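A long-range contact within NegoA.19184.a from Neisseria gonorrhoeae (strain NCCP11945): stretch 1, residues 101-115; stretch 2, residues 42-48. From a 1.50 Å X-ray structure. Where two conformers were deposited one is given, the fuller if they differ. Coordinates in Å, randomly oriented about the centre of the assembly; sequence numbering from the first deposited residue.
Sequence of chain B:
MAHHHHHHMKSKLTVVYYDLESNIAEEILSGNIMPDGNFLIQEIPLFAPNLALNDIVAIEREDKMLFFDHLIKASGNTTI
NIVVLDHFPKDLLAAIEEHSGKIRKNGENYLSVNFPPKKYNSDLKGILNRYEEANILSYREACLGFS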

# COMPACT_ATOMS: atom_id res chain seq x y z
N GLY B 101 -13.49 -14.60 -16.49
CA GLY B 101 -13.13 -14.67 -15.09
C GLY B 101 -12.73 -16.08 -14.69
O GLY B 101 -13.24 -17.07 -15.22
N LYS B 102 -11.79 -16.17 -13.76
CA LYS B 102 -11.36 -17.43 -13.18
C LYS B 102 -11.71 -17.41 -11.70
O LYS B 102 -11.56 -16.37 -11.05
CB LYS B 102 -9.85 -17.63 -13.33
CG LYS B 102 -9.39 -17.81 -14.78
CD LYS B 102 -7.89 -18.06 -14.84
CE LYS B 102 -7.35 -17.90 -16.26
NZ LYS B 102 -5.86 -17.99 -16.28
N ILE B 103 -12.18 -18.53 -11.18
CA ILE B 103 -12.70 -18.54 -9.81
C ILE B 103 -11.84 -19.44 -8.93
O ILE B 103 -11.23 -20.42 -9.38
CB ILE B 103 -14.19 -18.94 -9.75
CG1 ILE B 103 -14.39 -20.41 -10.09
CG2 ILE B 103 -15.02 -18.06 -10.70
CD1 ILE B 103 -15.83 -20.87 -9.95
N ARG B 104 -11.78 -19.07 -7.65
CA ARG B 104 -11.18 -19.91 -6.61
C ARG B 104 -12.17 -19.98 -5.46
O ARG B 104 -12.61 -18.95 -4.96
CB ARG B 104 -9.86 -19.30 -6.13
CG ARG B 104 -9.15 -20.17 -5.09
CD ARG B 104 -7.89 -19.52 -4.55
NE ARG B 104 -7.33 -20.34 -3.47
CZ ARG B 104 -6.29 -19.99 -2.73
NH1 ARG B 104 -5.69 -18.82 -2.93
NH2 ARG B 104 -5.87 -20.80 -1.77
N LYS B 105 -12.54 -21.20 -5.06
CA LYS B 105 -13.49 -21.42 -3.97
C LYS B 105 -12.80 -21.41 -2.61
O LYS B 105 -11.64 -21.81 -2.48
CB LYS B 105 -14.19 -22.77 -4.13
CG LYS B 105 -15.00 -22.95 -5.39
CD LYS B 105 -15.49 -24.39 -5.54
CE LYS B 105 -16.37 -24.81 -4.37
NZ LYS B 105 -16.84 -26.23 -4.50
N ASN B 106 -13.55 -20.98 -1.59
CA ASN B 106 -13.21 -21.27 -0.20
C ASN B 106 -14.49 -21.83 0.42
O ASN B 106 -15.33 -21.08 0.93
CB ASN B 106 -12.70 -20.05 0.55
CG ASN B 106 -12.14 -20.41 1.92
OD1 ASN B 106 -12.70 -20.04 2.95
ND2 ASN B 106 -11.05 -21.17 1.93
N GLY B 107 -14.63 -23.15 0.38
CA GLY B 107 -15.89 -23.73 0.79
C GLY B 107 -16.96 -23.49 -0.27
O GLY B 107 -16.68 -23.10 -1.41
N GLU B 108 -18.21 -23.69 0.14
CA GLU B 108 -19.32 -23.69 -0.80
C GLU B 108 -19.95 -22.32 -1.01
O GLU B 108 -20.69 -22.15 -1.99
CB GLU B 108 -20.40 -24.68 -0.34
CG GLU B 108 -19.91 -26.11 -0.34
CD GLU B 108 -19.39 -26.53 -1.71
OE1 GLU B 108 -20.21 -26.66 -2.64
OE2 GLU B 108 -18.17 -26.72 -1.85
N ASN B 109 -19.69 -21.34 -0.15
CA ASN B 109 -20.40 -20.07 -0.21
C ASN B 109 -19.50 -18.87 -0.47
O ASN B 109 -19.96 -17.73 -0.35
CB ASN B 109 -21.20 -19.84 1.08
CG ASN B 109 -22.15 -20.99 1.38
OD1 ASN B 109 -21.91 -21.77 2.29
ND2 ASN B 109 -23.22 -21.09 0.60
N TYR B 110 -18.24 -19.08 -0.84
CA TYR B 110 -17.30 -17.98 -1.01
C TYR B 110 -16.44 -18.24 -2.23
O TYR B 110 -15.93 -19.35 -2.42
CB TYR B 110 -16.39 -17.84 0.22
CG TYR B 110 -15.49 -16.62 0.21
CD1 TYR B 110 -14.25 -16.63 -0.44
CD2 TYR B 110 -15.87 -15.46 0.86
CE1 TYR B 110 -13.43 -15.51 -0.43
CE2 TYR B 110 -15.06 -14.34 0.87
CZ TYR B 110 -13.84 -14.37 0.23
OH TYR B 110 -13.05 -13.25 0.25
N LEU B 111 -16.27 -17.20 -3.04
CA LEU B 111 -15.40 -17.25 -4.20
C LEU B 111 -14.56 -15.99 -4.24
O LEU B 111 -15.02 -14.91 -3.88
CB LEU B 111 -16.22 -17.23 -5.52
CG LEU B 111 -16.95 -18.48 -5.98
CD1 LEU B 111 -17.75 -18.18 -7.24
CD2 LEU B 111 -15.94 -19.60 -6.23
N SER B 112 -13.32 -16.13 -4.68
CA SER B 112 -12.55 -14.99 -5.14
C SER B 112 -12.33 -15.17 -6.64
O SER B 112 -11.96 -16.26 -7.09
CB SER B 112 -11.23 -14.89 -4.38
OG SER B 112 -10.70 -13.59 -4.44
N VAL B 113 -12.59 -14.10 -7.40
CA VAL B 113 -12.66 -14.14 -8.85
C VAL B 113 -11.60 -13.22 -9.42
O VAL B 113 -11.49 -12.06 -9.01
CB VAL B 113 -14.05 -13.73 -9.35
CG1 VAL B 113 -14.12 -13.81 -10.87
CG2 VAL B 113 -15.12 -14.59 -8.68
N ASN B 114 -10.83 -13.73 -10.39
CA ASN B 114 -9.88 -12.94 -11.14
C ASN B 114 -10.50 -12.50 -12.46
O ASN B 114 -11.00 -13.35 -13.22
CB ASN B 114 -8.62 -13.75 -11.47
CG ASN B 114 -7.60 -12.92 -12.20
OD1 ASN B 114 -6.88 -12.14 -11.58
ND2 ASN B 114 -7.54 -13.07 -13.53
N PHE B 115 -10.46 -11.20 -12.73
CA PHE B 115 -10.85 -10.67 -14.03
C PHE B 115 -9.66 -10.04 -14.74
O PHE B 115 -8.97 -9.20 -14.15
CB PHE B 115 -11.97 -9.62 -13.90
CG PHE B 115 -13.29 -10.19 -13.50
CD1 PHE B 115 -14.04 -10.93 -14.40
CD2 PHE B 115 -13.80 -9.98 -12.22
CE1 PHE B 115 -15.27 -11.46 -14.04
CE2 PHE B 115 -15.03 -10.51 -11.85
CZ PHE B 115 -15.77 -11.24 -12.76
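Stretch 2 42-48: QEIPLFA

An irregular segment can be fastened to a β-hairpin without any hydrogen bond between the two backbones, and residues 42-48 illustrate how. The hairpin pairs strands 102-105 and 110-115 by backbone hydrogen bonds, leaving alternate side chains on one face: Arg104, Tyr110, Ser112 and Asn114 point their CB toward the segment, whereas Ile103, Lys105, Leu111 and Val113 point away. Stretch 2, extended from Glu43 to Pro45 and then turning at Leu46 and Phe47, where psi falls to about -40°, runs over this face without joining the sheet. Its chain runs opposite to the second strand: Ile44 lies nearest Asn114 and Leu46 nearest Ser112, with CA atoms 6.5 and 5.4 Å apart.

Three successive carbonyls of stretch 2 are each claimed by a hairpin side chain. Arg104, t at chi1, chi2 and chi3, is fully extended, so its NH1 reaches Ile44 O at 2.9 Å near the guanidinium plane. Ser112 OG donates to Pro45 O at 2.7 Å, and Tyr110, with chi1 t, carries its OH to Leu46 O, also at 2.7 Å. The guanidinium faces are used as well: Leu46 CD1 lies 3.8 Å from Arg104 CZ over one, while Glu43 OE1 sits over the other, 3.6 Å from Arg104 NH2, a salt bridge of charges only, since no N-H points at the oxygen.

The apolar side chains of stretch 2 pack around these polar anchors. Ile44, m then t, lays CD1 over the face of the hairpin, above the Lys102-Asn114 pair, 3.4 Å from Lys102 O and 3.8 Å from Asn114 CB. Leu46 has its CB sideways, but the same m,t combination brings CD2 to 4.0 Å from Ser112 CB and CD1 to 3.7 Å from Asn106 ND2. Phe47, chi1 m, likewise swings inward, placing CE1 3.5 Å from Tyr110 CZ over the tyrosine face; the two ring planes meet obliquely, at 35°.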

# COMPACT_ATOMS: atom_id res chain seq x y z
N GLN B 42 0.82 -16.95 -8.08
CA GLN B 42 0.17 -17.85 -9.03
C GLN B 42 -1.14 -18.42 -8.51
O GLN B 42 -1.62 -19.44 -9.02
CB GLN B 42 1.15 -18.95 -9.44
CG GLN B 42 2.37 -18.37 -10.16
CD GLN B 42 3.28 -19.45 -10.67
OE1 GLN B 42 3.70 -20.33 -9.92
NE2 GLN B 42 3.60 -19.40 -11.97
N GLU B 43 -1.74 -17.79 -7.50
CA GLU B 43 -3.06 -18.14 -7.03
C GLU B 43 -3.86 -16.86 -6.89
O GLU B 43 -3.29 -15.78 -6.70
CB GLU B 43 -3.01 -18.80 -5.63
CG GLU B 43 -2.31 -20.13 -5.58
CD GLU B 43 -2.53 -20.82 -4.25
OE1 GLU B 43 -3.40 -21.70 -4.17
OE2 GLU B 43 -1.84 -20.45 -3.27
N ILE B 44 -5.18 -16.99 -6.99
CA ILE B 44 -6.08 -15.85 -6.74
C ILE B 44 -6.16 -15.63 -5.23
O ILE B 44 -6.56 -16.55 -4.51
CB ILE B 44 -7.47 -16.13 -7.30
CG1 ILE B 44 -7.39 -16.38 -8.81
CG2 ILE B 44 -8.41 -14.95 -7.01
CD1 ILE B 44 -8.67 -16.93 -9.39
N PRO B 45 -5.80 -14.46 -4.71
CA PRO B 45 -5.88 -14.24 -3.26
C PRO B 45 -7.33 -14.31 -2.78
O PRO B 45 -8.22 -13.70 -3.37
CB PRO B 45 -5.30 -12.84 -3.07
CG PRO B 45 -4.42 -12.62 -4.30
CD PRO B 45 -5.19 -13.30 -5.41
N LEU B 46 -7.56 -15.08 -1.71
CA LEU B 46 -8.91 -15.25 -1.19
C LEU B 46 -9.34 -14.07 -0.34
O LEU B 46 -10.50 -13.65 -0.41
CB LEU B 46 -9.00 -16.54 -0.37
CG LEU B 46 -8.98 -17.85 -1.16
CD1 LEU B 46 -8.89 -19.03 -0.19
CD2 LEU B 46 -10.24 -17.95 -2.02
N PHE B 47 -8.43 -13.54 0.49
CA PHE B 47 -8.81 -12.55 1.50
C PHE B 47 -7.90 -11.33 1.54
O PHE B 47 -8.36 -10.22 1.84
CB PHE B 47 -8.83 -13.19 2.88
CG PHE B 47 -9.74 -14.36 2.99
CD1 PHE B 47 -11.11 -14.18 3.01
CD2 PHE B 47 -9.23 -15.65 3.07
CE1 PHE B 47 -11.96 -15.27 3.10
CE2 PHE B 47 -10.08 -16.73 3.16
CZ PHE B 47 -11.44 -16.54 3.17
N ALA B 48 -6.61 -11.52 1.29
CA ALA B 48 -5.68 -10.41 1.41
C ALA B 48 -6.02 -9.36 0.36
O ALA B 48 -6.23 -9.70 -0.81
CB ALA B 48 -4.24 -10.88 1.23